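PDB 1W5T: ORC1-type DNA replication protein 2 from Aeropyrum pernix, which binds DNA and takes part in regulating DNA replication, pairing an N-terminal AAA+ ATPase domain with a C-terminal winged-helix domain. Local coordinates for residues Asp160-Thr163 and Leu164-His168; Ala97-Leu100 and Tyr101-Leu104; Ser173-Gly176 and Val177-Gly181. All coordinates share one frame; numbering follows the deposited sequence.

Contact 1. Residues Asp160-Thr163 and Leu164-His168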
loop_
_atom_site.group_PDB
_atom_site.type_symbol
_atom_site.label_atom_id
_atom_site.label_comp_id
_atom_site.label_asym_id
_atom_site.label_seq_id
_atom_site.Cartn_x
_atom_site.Cartn_y
_atom_site.Cartn_z
ATOM N N ASP A 160 -4.910 -1.428 23.861
ATOM C CA ASP A 160 -3.699 -0.634 23.597
ATOM C C ASP A 160 -3.818 0.334 22.420
ATOM O O ASP A 160 -3.481 1.506 22.550
ATOM C CB ASP A 160 -2.519 -1.557 23.349
ATOM C CG ASP A 160 -2.096 -2.295 24.590
ATOM O OD1 ASP A 160 -2.354 -1.772 25.711
ATOM O OD2 ASP A 160 -1.496 -3.392 24.514
ATOM N N LEU A 161 -4.268 -0.179 21.278
ATOM C CA LEU A 161 -4.502 0.630 20.096
ATOM C C LEU A 161 -5.449 1.748 20.486
ATOM O O LEU A 161 -5.337 2.901 20.056
ATOM C CB LEU A 161 -5.147 -0.213 19.000
ATOM C CG LEU A 161 -4.287 -1.177 18.189
ATOM C CD1 LEU A 161 -5.136 -1.851 17.119
ATOM C CD2 LEU A 161 -3.095 -0.471 17.574
ATOM N N TYR A 162 -6.386 1.372 21.336
ATOM C CA TYR A 162 -7.389 2.279 21.834
ATOM C C TYR A 162 -6.752 3.456 22.544
ATOM O O TYR A 162 -7.087 4.592 22.239
ATOM C CB TYR A 162 -8.292 1.522 22.780
ATOM C CG TYR A 162 -9.583 2.190 23.056
ATOM C CD1 TYR A 162 -9.636 3.357 23.838
ATOM C CD2 TYR A 162 -10.767 1.656 22.566
ATOM C CE1 TYR A 162 -10.827 3.969 24.113
ATOM C CE2 TYR A 162 -11.979 2.270 22.838
ATOM C CZ TYR A 162 -11.994 3.431 23.613
ATOM O OH TYR A 162 -13.180 4.077 23.911
ATOM N N THR A 163 -5.841 3.196 23.478
ATOM C CA THR A 163 -5.208 4.276 24.223
ATOM C C THR A 163 -4.286 5.105 23.314
ATOM O O THR A 163 -4.319 6.339 23.358
ATOM C CB THR A 163 -4.474 3.784 25.524
ATOM O OG1 THR A 163 -3.375 2.933 25.180
ATOM C CG2 THR A 163 -5.362 2.849 26.335
ATOM N N LEU A 164 -3.508 4.414 22.482
ATOM C CA LEU A 164 -2.655 5.054 21.471
ATOM C C LEU A 164 -3.429 6.020 20.583
ATOM O O LEU A 164 -3.039 7.165 20.425
ATOM C CB LEU A 164 -1.939 4.013 20.594
ATOM C CG LEU A 164 -1.100 4.611 19.456
ATOM C CD1 LEU A 164 0.133 5.342 19.984
ATOM C CD2 LEU A 164 -0.719 3.575 18.398
ATOM N N LEU A 165 -4.531 5.552 20.017
ATOM C CA LEU A 165 -5.263 6.317 19.018
ATOM C C LEU A 165 -6.257 7.255 19.683
ATOM O O LEU A 165 -6.817 8.137 19.052
ATOM C CB LEU A 165 -5.943 5.396 18.003
ATOM C CG LEU A 165 -5.236 4.944 16.716
ATOM C CD1 LEU A 165 -3.791 5.418 16.514
ATOM C CD2 LEU A 165 -5.277 3.475 16.658
ATOM N N ARG A 166 -6.447 7.067 20.982
ATOM C CA ARG A 166 -7.238 8.008 21.780
ATOM C C ARG A 166 -6.412 8.599 22.927
ATOM O O ARG A 166 -6.935 8.857 24.019
ATOM C CB ARG A 166 -8.513 7.328 22.292
ATOM C CG ARG A 166 -9.579 7.173 21.193
ATOM C CD ARG A 166 -10.648 6.134 21.460
ATOM N NE ARG A 166 -11.986 6.730 21.429
ATOM C CZ ARG A 166 -12.748 6.894 22.498
ATOM N NH1 ARG A 166 -12.318 6.493 23.702
ATOM N NH2 ARG A 166 -13.937 7.452 22.373
ATOM N N VAL A 167 -5.132 8.840 22.649
ATOM C CA VAL A 167 -4.161 9.304 23.624
ATOM C C VAL A 167 -4.548 10.559 24.453
ATOM O O VAL A 167 -4.347 10.600 25.670
ATOM C CB VAL A 167 -2.773 9.483 22.968
ATOM C CG1 VAL A 167 -2.850 10.507 21.832
ATOM C CG2 VAL A 167 -1.708 9.852 24.010
ATOM N N HIS A 168 -5.109 11.559 23.807
ATOM C CA HIS A 168 -5.500 12.791 24.502
ATOM C C HIS A 168 -6.730 12.711 25.430
ATOM O O HIS A 168 -7.024 13.679 26.151
ATOM C CB HIS A 168 -5.654 13.900 23.485
ATOM C CG HIS A 168 -4.510 13.963 22.531
ATOM N ND1 HIS A 168 -3.211 14.142 22.950
ATOM C CD2 HIS A 168 -4.457 13.812 21.186
ATOM C CE1 HIS A 168 -2.410 14.144 21.900
ATOM N NE2 HIS A 168 -3.142 13.956 20.818
#
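Arg166 folds back along the last turn of helix 158-165 and lies over the ring of Tyr162, four residues earlier. Arg166 CB sits 3.1 Å from the carbonyl O of Tyr162, and Arg166 CG passes the same oxygen more loosely. Arg166 CD is the atom that covers the ring: it stands 3.8 Å from the centroid of the Tyr162 ring, 27° off the normal, a CH-pi contact shifted toward the CE1 and CZ rim. The chain bends next at chi3, carrying NE beyond the ring's rim on the hydroxyl side; the guanidinium plane ends up 66° from the ring plane. Arg166 NH1 finishes 2.6 Å from Tyr162 OH, yet the hydroxyl lies over a face of the guanidinium, where N-H groups do not point, so the approach is close without being a hydrogen bond. Tyr162 reaches this spot with CG anti to its backbone N (chi1 -163°), and its other neighbours include Gln201 and Val202 of helix 200-203.

This is where the helix runs out within the AAA+ domain: Arg166 is the first residue to leave helical angles and is also the N-cap of helix 167-170. The bonding frays accordingly. Leu164 N still gives a straight bond to Asp160 O (2.9 Å), and Leu165 N bonds Leu161 O at 2.8 Å. Arg166 N then makes weak bonds to the carbonyls of both Tyr162 and Thr163. One turn back, Asp160 O takes a second donor, Thr163 OG1, at 3.0 Å, which ties the threonine side chain to its own helix.

Contact 2. Residues Ala97-Leu100 and Tyr101-Leu104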
loop_
_atom_site.group_PDB
_atom_site.type_symbol
_atom_site.label_atom_id
_atom_site.label_comp_id
_atom_site.label_asym_id
_atom_site.label_seq_id
_atom_site.Cartn_x
_atom_site.Cartn_y
_atom_site.Cartn_z
ATOM N N ALA A 97 7.946 -4.243 13.831
ATOM C CA ALA A 97 7.610 -4.033 15.252
ATOM C C ALA A 97 6.473 -4.921 15.818
ATOM O O ALA A 97 5.312 -4.540 15.734
ATOM C CB ALA A 97 7.256 -2.553 15.473
ATOM N N PRO A 98 6.808 -6.076 16.410
ATOM C CA PRO A 98 5.810 -6.969 17.049
ATOM C C PRO A 98 4.822 -6.348 18.049
ATOM O O PRO A 98 3.648 -6.689 17.963
ATOM C CB PRO A 98 6.676 -8.011 17.791
ATOM C CG PRO A 98 8.077 -7.424 17.780
ATOM C CD PRO A 98 8.163 -6.661 16.468
ATOM N N ASN A 99 5.271 -5.484 18.960
ATOM C CA ASN A 99 4.427 -4.980 20.044
ATOM C C ASN A 99 4.381 -3.451 20.087
ATOM O O ASN A 99 5.178 -2.778 19.424
ATOM C CB ASN A 99 4.944 -5.499 21.382
ATOM C CG ASN A 99 6.457 -5.448 21.469
ATOM O OD1 ASN A 99 7.081 -4.482 21.012
ATOM N ND2 ASN A 99 7.068 -6.506 22.033
ATOM N N LEU A 100 3.447 -2.914 20.876
ATOM C CA LEU A 100 3.301 -1.485 21.067
ATOM C C LEU A 100 4.546 -0.904 21.732
ATOM O O LEU A 100 4.949 0.239 21.458
ATOM C CB LEU A 100 2.054 -1.172 21.903
ATOM C CG LEU A 100 1.532 0.275 21.886
ATOM C CD1 LEU A 100 0.988 0.702 20.514
ATOM C CD2 LEU A 100 0.450 0.481 22.941
ATOM N N TYR A 101 5.164 -1.694 22.607
ATOM C CA TYR A 101 6.380 -1.252 23.253
ATOM C C TYR A 101 7.442 -0.920 22.186
ATOM O O TYR A 101 8.144 0.082 22.312
ATOM C CB TYR A 101 6.901 -2.285 24.270
ATOM C CG TYR A 101 8.289 -1.919 24.777
ATOM C CD1 TYR A 101 8.462 -1.151 25.925
ATOM C CD2 TYR A 101 9.435 -2.321 24.071
ATOM C CE1 TYR A 101 9.762 -0.807 26.358
ATOM C CE2 TYR A 101 10.695 -1.992 24.493
ATOM C CZ TYR A 101 10.860 -1.242 25.623
ATOM O OH TYR A 101 12.139 -0.923 26.022
ATOM N N THR A 102 7.554 -1.765 21.161
ATOM C CA THR A 102 8.549 -1.552 20.114
ATOM C C THR A 102 8.172 -0.378 19.200
ATOM O O THR A 102 9.013 0.447 18.913
ATOM C CB THR A 102 8.812 -2.861 19.288
ATOM O OG1 THR A 102 9.219 -3.914 20.169
ATOM C CG2 THR A 102 10.024 -2.719 18.366
ATOM N N ILE A 103 6.914 -0.297 18.783
ATOM C CA ILE A 103 6.405 0.854 18.016
ATOM C C ILE A 103 6.771 2.190 18.695
ATOM O O ILE A 103 7.363 3.095 18.078
ATOM C CB ILE A 103 4.864 0.693 17.742
ATOM C CG1 ILE A 103 4.644 -0.396 16.680
ATOM C CG2 ILE A 103 4.215 2.019 17.290
ATOM C CD1 ILE A 103 3.355 -1.182 16.806
ATOM N N LEU A 104 6.484 2.248 19.999
ATOM C CA LEU A 104 6.764 3.415 20.811
ATOM C C LEU A 104 8.240 3.774 20.929
ATOM O O LEU A 104 8.616 4.955 20.866
ATOM C CB LEU A 104 6.151 3.268 22.194
ATOM C CG LEU A 104 4.639 3.375 22.239
ATOM C CD1 LEU A 104 4.297 3.366 23.700
ATOM C CD2 LEU A 104 4.075 4.599 21.573
#
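Asn99 holds CG between its backbone N and carbonyl carbon (chi1 42°), which swings OD1 over the start of helix 100-111, while Thr102 keeps OG1 beside its own backbone N (chi1 -57°), placing it within reach of the same oxygen. Asn99 is the N-cap: Thr102 N bonds Asn99 OD1 at 2.8 Å, coming in tilted 29° from the amide's carbonyl plane. Thr102 OG1 also donates to Asn99 OD1, though the modelled 2.4 Å is too short to take literally. The backbone takes over from there, with Asn99 O receiving Ile103 N almost straight at 3.1 Å and Leu100 O receiving Leu104 N.

Below the cap, Ala97 CB packs on Ile103 CG1 at 3.6 Å and more loosely on Thr102 CG2, so the loop after strand 87-93 closes against the first helical turn. Replacing Ile103 by an alanine removes CG1 and CD1 and would probably open a gap beside Ala97 CB. Leu100 CG and Leu104 CG make a loose apolar contact one turn apart, and both leucines also touch Ala122 of helix 122-136. The cap thus gives the amide of Thr102, at the helix start, a side-chain acceptor in Asn99 OD1.

Contact 3. Residues Ser173-Gly176 and Val177-Gly181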
loop_
_atom_site.group_PDB
_atom_site.type_symbol
_atom_site.label_atom_id
_atom_site.label_comp_id
_atom_site.label_asym_id
_atom_site.label_seq_id
_atom_site.Cartn_x
_atom_site.Cartn_y
_atom_site.Cartn_z
ATOM N N SER A 173 -2.458 16.297 28.582
ATOM C CA SER A 173 -1.272 17.100 28.776
ATOM C C SER A 173 -1.438 18.043 29.989
ATOM O O SER A 173 -2.550 18.266 30.455
ATOM C CB SER A 173 -1.067 17.926 27.535
ATOM O OG SER A 173 -2.336 18.402 27.093
ATOM N N ARG A 174 -0.321 18.587 30.477
ATOM C CA ARG A 174 -0.298 19.505 31.618
ATOM C C ARG A 174 -1.108 20.747 31.356
ATOM O O ARG A 174 -1.826 21.200 32.226
ATOM C CB ARG A 174 1.136 19.883 31.958
ATOM C CG ARG A 174 1.594 19.271 33.253
ATOM C CD ARG A 174 2.776 18.325 33.188
ATOM N NE ARG A 174 3.033 18.080 34.574
ATOM C CZ ARG A 174 3.194 16.949 35.225
ATOM N NH1 ARG A 174 3.261 15.756 34.639
ATOM N NH2 ARG A 174 3.319 17.061 36.535
ATOM N N ASP A 175 -1.004 21.284 30.137
ATOM C CA ASP A 175 -1.741 22.480 29.729
ATOM C C ASP A 175 -2.982 22.222 28.859
ATOM O O ASP A 175 -3.545 23.156 28.341
ATOM C CB ASP A 175 -0.780 23.414 28.988
ATOM C CG ASP A 175 -0.260 22.807 27.682
ATOM O OD1 ASP A 175 -0.534 21.620 27.433
ATOM O OD2 ASP A 175 0.400 23.439 26.843
ATOM N N GLY A 176 -3.370 20.960 28.658
ATOM C CA GLY A 176 -4.528 20.617 27.835
ATOM C C GLY A 176 -4.416 20.833 26.323
ATOM O O GLY A 176 -5.444 20.873 25.610
ATOM N N VAL A 177 -3.184 21.013 25.835
ATOM C CA VAL A 177 -2.925 21.112 24.403
ATOM C C VAL A 177 -2.622 19.687 23.854
ATOM O O VAL A 177 -1.644 19.047 24.261
ATOM C CB VAL A 177 -1.763 22.131 24.089
ATOM C CG1 VAL A 177 -1.531 22.287 22.612
ATOM C CG2 VAL A 177 -2.071 23.531 24.645
ATOM N N ASN A 178 -3.502 19.182 22.984
ATOM C CA ASN A 178 -3.302 17.923 22.248
ATOM C C ASN A 178 -2.151 18.073 21.247
ATOM O O ASN A 178 -2.202 18.966 20.377
ATOM C CB ASN A 178 -4.573 17.559 21.489
ATOM C CG ASN A 178 -5.791 17.345 22.419
ATOM O OD1 ASN A 178 -5.656 17.146 23.625
ATOM N ND2 ASN A 178 -6.970 17.392 21.848
ATOM N N ARG A 179 -1.137 17.206 21.325
ATOM C CA ARG A 179 0.062 17.411 20.498
ATOM C C ARG A 179 0.502 16.219 19.668
ATOM O O ARG A 179 1.637 16.190 19.201
ATOM C CB ARG A 179 1.240 17.859 21.372
ATOM C CG ARG A 179 0.931 18.984 22.326
ATOM C CD ARG A 179 2.184 19.535 22.935
ATOM N NE ARG A 179 1.937 20.704 23.737
ATOM C CZ ARG A 179 2.168 21.947 23.404
ATOM N NH1 ARG A 179 2.691 22.312 22.225
ATOM N NH2 ARG A 179 1.858 22.865 24.312
ATOM N N ILE A 180 -0.382 15.244 19.486
ATOM C CA ILE A 180 -0.060 14.028 18.716
ATOM C C ILE A 180 -1.197 13.701 17.757
ATOM O O ILE A 180 -2.342 13.533 18.191
ATOM C CB ILE A 180 0.170 12.791 19.621
ATOM C CG1 ILE A 180 1.222 13.052 20.692
ATOM C CG2 ILE A 180 0.686 11.619 18.768
ATOM C CD1 ILE A 180 1.367 11.903 21.616
ATOM N N GLY A 181 -0.894 13.620 16.467
ATOM C CA GLY A 181 -1.860 13.127 15.505
ATOM C C GLY A 181 -1.307 11.921 14.772
ATOM O O GLY A 181 -0.138 11.581 14.916
#
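Charge pairing joins Asp175 to Arg179 across the turn that leads into strand 180-186. OD2 of Asp175 offers its syn lone pair to Arg179 NH2 at 3.0 Å, and the carboxylate meets the guanidinium at its edge, the two planes only 14° apart. Asp175 has CG between its backbone N and carbonyl carbon (chi1 64°), a setting that faces the carboxylate toward the chain ahead.

Hydrogen bonds to the backbone come next. Val177 N donates nearly straight to Asp175 OD1 at 3.2 Å, reaching it from well above the carboxylate plane, and Ser173 OG gives a weak bond to Val177 O. Between Asp175 and Val177, Gly176 turns the chain with a positive phi of 70°, which favours glycine.

Van der Waals contact comes from Val177: Val177 CG2 lies 3.3 Å from Asp175 OD2, and Val177 CG1 stands 3.7 Å above the Arg179 guanidinium plane, over its centre, so the two methyls lie along one side of the ion pair.

Arg179 is buried, though its NE has no partner in the model; NH1 bonds Asn137 OD1, and Tyr139 adds a cation-pi contact. With one carboxylate oxygen on a backbone amide and the other on a guanidinium, Asp175 probably stays ionised and spreads its charge over both.

In the fold
All three contacts belong to the AAA+ domain and lie away from the annotated ATP-binding residues. Contacts 1 and 2, with centres about 14 Å apart, join through Leu100: its CD2 packs at 3.6 Å on Asp160 CB, and its CD1 reaches Leu164 CD2, so helices 100-111 and 158-165 touch there. Contact 1 meets contact 3, about 13 Å away between centres, through His168, whose NE2 probably hydrogen-bonds Ile180 O at 2.8 Å; this ties helix 167-170 to the start of strand 180-186, the middle strand of the parallel five-stranded sheet. Contacts 2 and 3 do not touch, their nearest atoms being about 8 Å apart, and contact 1 touches both.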